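Local coordinates for protein geranyltranstransferase (Stenotrophomonas maltophilia, PDB 7LBJ) that probably joins isoprenoid diphosphates head to tail to build a longer prenyl diphosphate with the help of magnesium, at residues Leu30-Pro33 / Ala34-Pro37; Gln148-Ala151 / His152-Ala156. All coordinates share one frame; numbering follows the deposited sequence.

Overall arrangement
Both interactions are local, each within one continuous piece of chain: interaction 1 is a turn linking two helices, and interaction 2 closes the end of one. Interaction 1, residues 30-37, lies at the surface between helices 11-29 and 38-46; its centre is about 25 Å from the centre of the chain. Interaction 2, residues 148-156, is the buried C-terminal end of helix 140-154, with its centre about 13 Å from that of the chain. The centres of interactions 1 and 2 are about 28 Å apart. Their nearest atoms are about 13 Å apart, so they do not touch. In this mostly helical prenyl synthase fold, interaction 2 packs on the second subunit through several residues, whereas interaction 1 has P37 at its edge packing on G161 of that subunit.

Interaction 1 (Leu30-Pro33 / Ala34-Pro37); sequences LPSP and AEAP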
loop_
_atom_site.group_PDB
_atom_site.type_symbol
_atom_site.label_atom_id
_atom_site.label_comp_id
_atom_site.label_asym_id
_atom_site.label_seq_id
_atom_site.Cartn_x
_atom_site.Cartn_y
_atom_site.Cartn_z
ATOM N N LEU A 30 -0.830 8.416 -13.630
ATOM C CA LEU A 30 -1.970 7.542 -13.410
ATOM C C LEU A 30 -2.446 6.902 -14.712
ATOM O O LEU A 30 -2.349 7.509 -15.784
ATOM C CB LEU A 30 -3.119 8.336 -12.786
ATOM C CG LEU A 30 -2.846 8.804 -11.365
ATOM C CD1 LEU A 30 -3.902 9.819 -11.011
ATOM C CD2 LEU A 30 -2.887 7.623 -10.399
ATOM N N PRO A 31 -2.993 5.682 -14.638
ATOM C CA PRO A 31 -3.500 5.021 -15.849
ATOM C C PRO A 31 -4.616 5.817 -16.504
ATOM O O PRO A 31 -5.361 6.546 -15.846
ATOM C CB PRO A 31 -4.021 3.676 -15.334
ATOM C CG PRO A 31 -3.425 3.504 -13.960
ATOM C CD PRO A 31 -3.230 4.884 -13.421
ATOM N N SER A 32 -4.735 5.654 -17.819
ATOM C CA SER A 32 -5.728 6.393 -18.580
ATOM C C SER A 32 -7.129 5.884 -18.268
ATOM O O SER A 32 -7.331 4.682 -18.092
ATOM C CB SER A 32 -5.471 6.260 -20.084
ATOM O OG SER A 32 -6.683 6.440 -20.812
ATOM N N PRO A 33 -8.126 6.769 -18.234
ATOM C CA PRO A 33 -9.510 6.312 -18.051
ATOM C C PRO A 33 -10.032 5.484 -19.211
ATOM O O PRO A 33 -11.077 4.836 -19.066
ATOM C CB PRO A 33 -10.287 7.626 -17.906
ATOM C CG PRO A 33 -9.465 8.614 -18.689
ATOM C CD PRO A 33 -8.038 8.223 -18.448
ATOM N N ALA A 34 -9.347 5.474 -20.353
ATOM C CA ALA A 34 -9.794 4.657 -21.471
ATOM C C ALA A 34 -9.249 3.235 -21.433
ATOM O O ALA A 34 -9.815 2.360 -22.097
ATOM C CB ALA A 34 -9.418 5.320 -22.799
ATOM N N GLU A 35 -8.175 2.979 -20.686
ATOM C CA GLU A 35 -7.676 1.619 -20.511
ATOM C C GLU A 35 -8.555 0.873 -19.508
ATOM O O GLU A 35 -8.864 1.396 -18.433
ATOM C CB GLU A 35 -6.222 1.628 -20.022
ATOM C CG GLU A 35 -5.314 2.729 -20.620
ATOM C CD GLU A 35 -3.888 2.726 -20.026
ATOM O OE1 GLU A 35 -3.350 1.614 -19.822
ATOM O OE2 GLU A 35 -3.307 3.820 -19.751
ATOM N N ALA A 36 -8.972 -0.342 -19.862
ATOM C CA ALA A 36 -9.677 -1.185 -18.900
ATOM C C ALA A 36 -8.712 -1.620 -17.799
ATOM O O ALA A 36 -7.522 -1.827 -18.067
ATOM C CB ALA A 36 -10.288 -2.416 -19.586
ATOM N N PRO A 37 -9.178 -1.726 -16.528
ATOM C CA PRO A 37 -10.553 -1.446 -16.099
ATOM C C PRO A 37 -10.817 0.060 -16.008
ATOM O O PRO A 37 -10.183 0.764 -15.217
ATOM C CB PRO A 37 -10.630 -2.116 -14.726
ATOM C CG PRO A 37 -9.230 -2.019 -14.207
ATOM C CD PRO A 37 -8.352 -2.225 -15.419
#
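The side chain of E35 folds back over S32, its CG resting 3.6 Å from S32 CB. With CG beside its own backbone N (chi1 -38°) and the chain extended beyond, the carboxylate arrives at the start of the turn, where S32 N donates to E35 OE2 over 3.0 Å. The amide meets that oxygen from above the carboxylate plane, although the N-H itself points at it fairly straight (162°). Glutamate suits this place because its length spans the turn and its oxygen accepts from the serine amide. S32 OG, turned anti to the backbone N (chi1 154°), accepts from A34 N, two residues on, at 2.9 Å, an ST turn laid over the beta turn. That type I beta turn, from S32 to E35, is closed by E35 N donating to S32 O at 3.2 Å. P33 occupies its second position, where the ring restricts phi to the value this position needs and there is no N-H to satisfy. The turn links helix 11-29 to helix 38-46: P31 packs on H41 and P33 on Q42 and R45, while P37, at the N-cap position of the second helix, touches G161 of the second subunit.

Interaction 2 (Gln148-Ala151 / His152-Ala156); sequences QTLA and HASGA
S154 turns its hydroxyl back onto the preceding turn of helix, where S154 OG donates to L150 O across 2.7 Å. Its OG stands beside the backbone N (chi1 -58°), the setting that brings a serine hydroxyl within range of the carbonyl four residues earlier. The amide of S154 gives the same L150 O a weak, strongly bent bond, so the hydroxyl is this carbonyl's better-formed partner here. The small serine also lies against the leucine, with S154 OG 3.7 Å from L150 CD1.

Just before this, the ordinary i to i+4 bonds hold: H152 N donates to Q148 O at 3.0 Å, and A153 N to T149 O at 3.1 Å. T149 O has a second donor in a water, whose oxygen is 2.8 Å from T149 O. The hydroxyl of T149 is satisfied elsewhere, by A145 O and by NE of R196, and Q148 NE2 makes a weak hydrogen bond to D135 OD1 of the second subunit.

At the helix end A151 O accepts twice, from S154 N and from G155 N, each at 3.2 Å. Both approach from the same face of its plane: S154 N lies well above it, whereas G155 N is tilted only 23° from it. G155 is the first residue to leave helical geometry, taking an extended conformation where glycine's flexibility fits.

Backbone hydrogen bonds pair A153 with M159, S154 with C160 and G155 with G161, tying this end to the start of helix 159-168. L150 packs between helices 75-92, 115-134 and 176-201, T149 and A153 lie on helix 176-201, and the small A151 and S154 meet G131 and T127 of the second subunit.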
loop_
_atom_site.group_PDB
_atom_site.type_symbol
_atom_site.label_atom_id
_atom_site.label_comp_id
_atom_site.label_asym_id
_atom_site.label_seq_id
_atom_site.Cartn_x
_atom_site.Cartn_y
_atom_site.Cartn_z
ATOM N N GLN A 148 11.291 3.486 2.971
ATOM C CA GLN A 148 11.190 3.218 4.401
ATOM C C GLN A 148 10.440 4.339 5.104
ATOM O O GLN A 148 9.598 4.095 5.988
ATOM C CB GLN A 148 12.584 3.080 5.013
ATOM C CG GLN A 148 13.404 1.901 4.529
ATOM C CD GLN A 148 14.827 1.963 5.048
ATOM O OE1 GLN A 148 15.507 2.977 4.901
ATOM N NE2 GLN A 148 15.274 0.899 5.672
ATOM N N THR A 149 10.767 5.583 4.750
ATOM C CA THR A 149 10.124 6.728 5.398
ATOM C C THR A 149 8.622 6.698 5.166
ATOM O O THR A 149 7.827 6.866 6.103
ATOM C CB THR A 149 10.734 8.037 4.860
ATOM O OG1 THR A 149 12.106 8.116 5.263
ATOM C CG2 THR A 149 9.988 9.278 5.388
ATOM N N LEU A 150 8.212 6.494 3.904
ATOM C CA LEU A 150 6.791 6.561 3.573
ATOM C C LEU A 150 6.025 5.405 4.201
ATOM O O LEU A 150 4.908 5.594 4.705
ATOM C CB LEU A 150 6.606 6.552 2.050
ATOM C CG LEU A 150 5.167 6.798 1.599
ATOM C CD1 LEU A 150 4.719 8.228 1.975
ATOM C CD2 LEU A 150 5.093 6.596 0.076
ATOM N N ALA A 151 6.606 4.201 4.187
ATOM C CA ALA A 151 5.921 3.058 4.789
ATOM C C ALA A 151 5.741 3.258 6.286
ATOM O O ALA A 151 4.661 2.997 6.838
ATOM C CB ALA A 151 6.695 1.769 4.529
ATOM N N HIS A 152 6.795 3.699 6.974
ATOM C CA HIS A 152 6.678 3.895 8.420
ATOM C C HIS A 152 5.608 4.923 8.750
ATOM O O HIS A 152 4.840 4.753 9.714
ATOM C CB HIS A 152 8.010 4.330 9.036
ATOM C CG HIS A 152 7.947 4.484 10.526
ATOM N ND1 HIS A 152 8.021 5.707 11.157
ATOM C CD2 HIS A 152 7.794 3.565 11.511
ATOM C CE1 HIS A 152 7.924 5.535 12.463
ATOM N NE2 HIS A 152 7.786 4.245 12.705
ATOM N N ALA A 153 5.534 5.995 7.967
ATOM C CA ALA A 153 4.594 7.065 8.245
ATOM C C ALA A 153 3.164 6.739 7.826
ATOM O O ALA A 153 2.230 7.395 8.305
ATOM C CB ALA A 153 5.060 8.346 7.546
ATOM N N SER A 154 2.967 5.767 6.944
ATOM C CA SER A 154 1.651 5.531 6.371
ATOM C C SER A 154 0.900 4.370 6.995
ATOM O O SER A 154 -0.320 4.308 6.849
ATOM C CB SER A 154 1.777 5.271 4.875
ATOM O OG SER A 154 2.398 6.372 4.245
ATOM N N GLY A 155 1.580 3.451 7.665
ATOM C CA GLY A 155 0.948 2.226 8.127
ATOM C C GLY A 155 0.440 2.306 9.552
ATOM O O GLY A 155 0.092 3.380 10.057
ATOM N N ALA A 156 0.397 1.133 10.218
ATOM C CA ALA A 156 -0.156 1.071 11.566
ATOM C C ALA A 156 0.630 1.914 12.562
ATOM O O ALA A 156 0.079 2.282 13.608
ATOM C CB ALA A 156 -0.205 -0.376 12.059
HETATM O O HOH W 1 8.745 7.867 8.561
#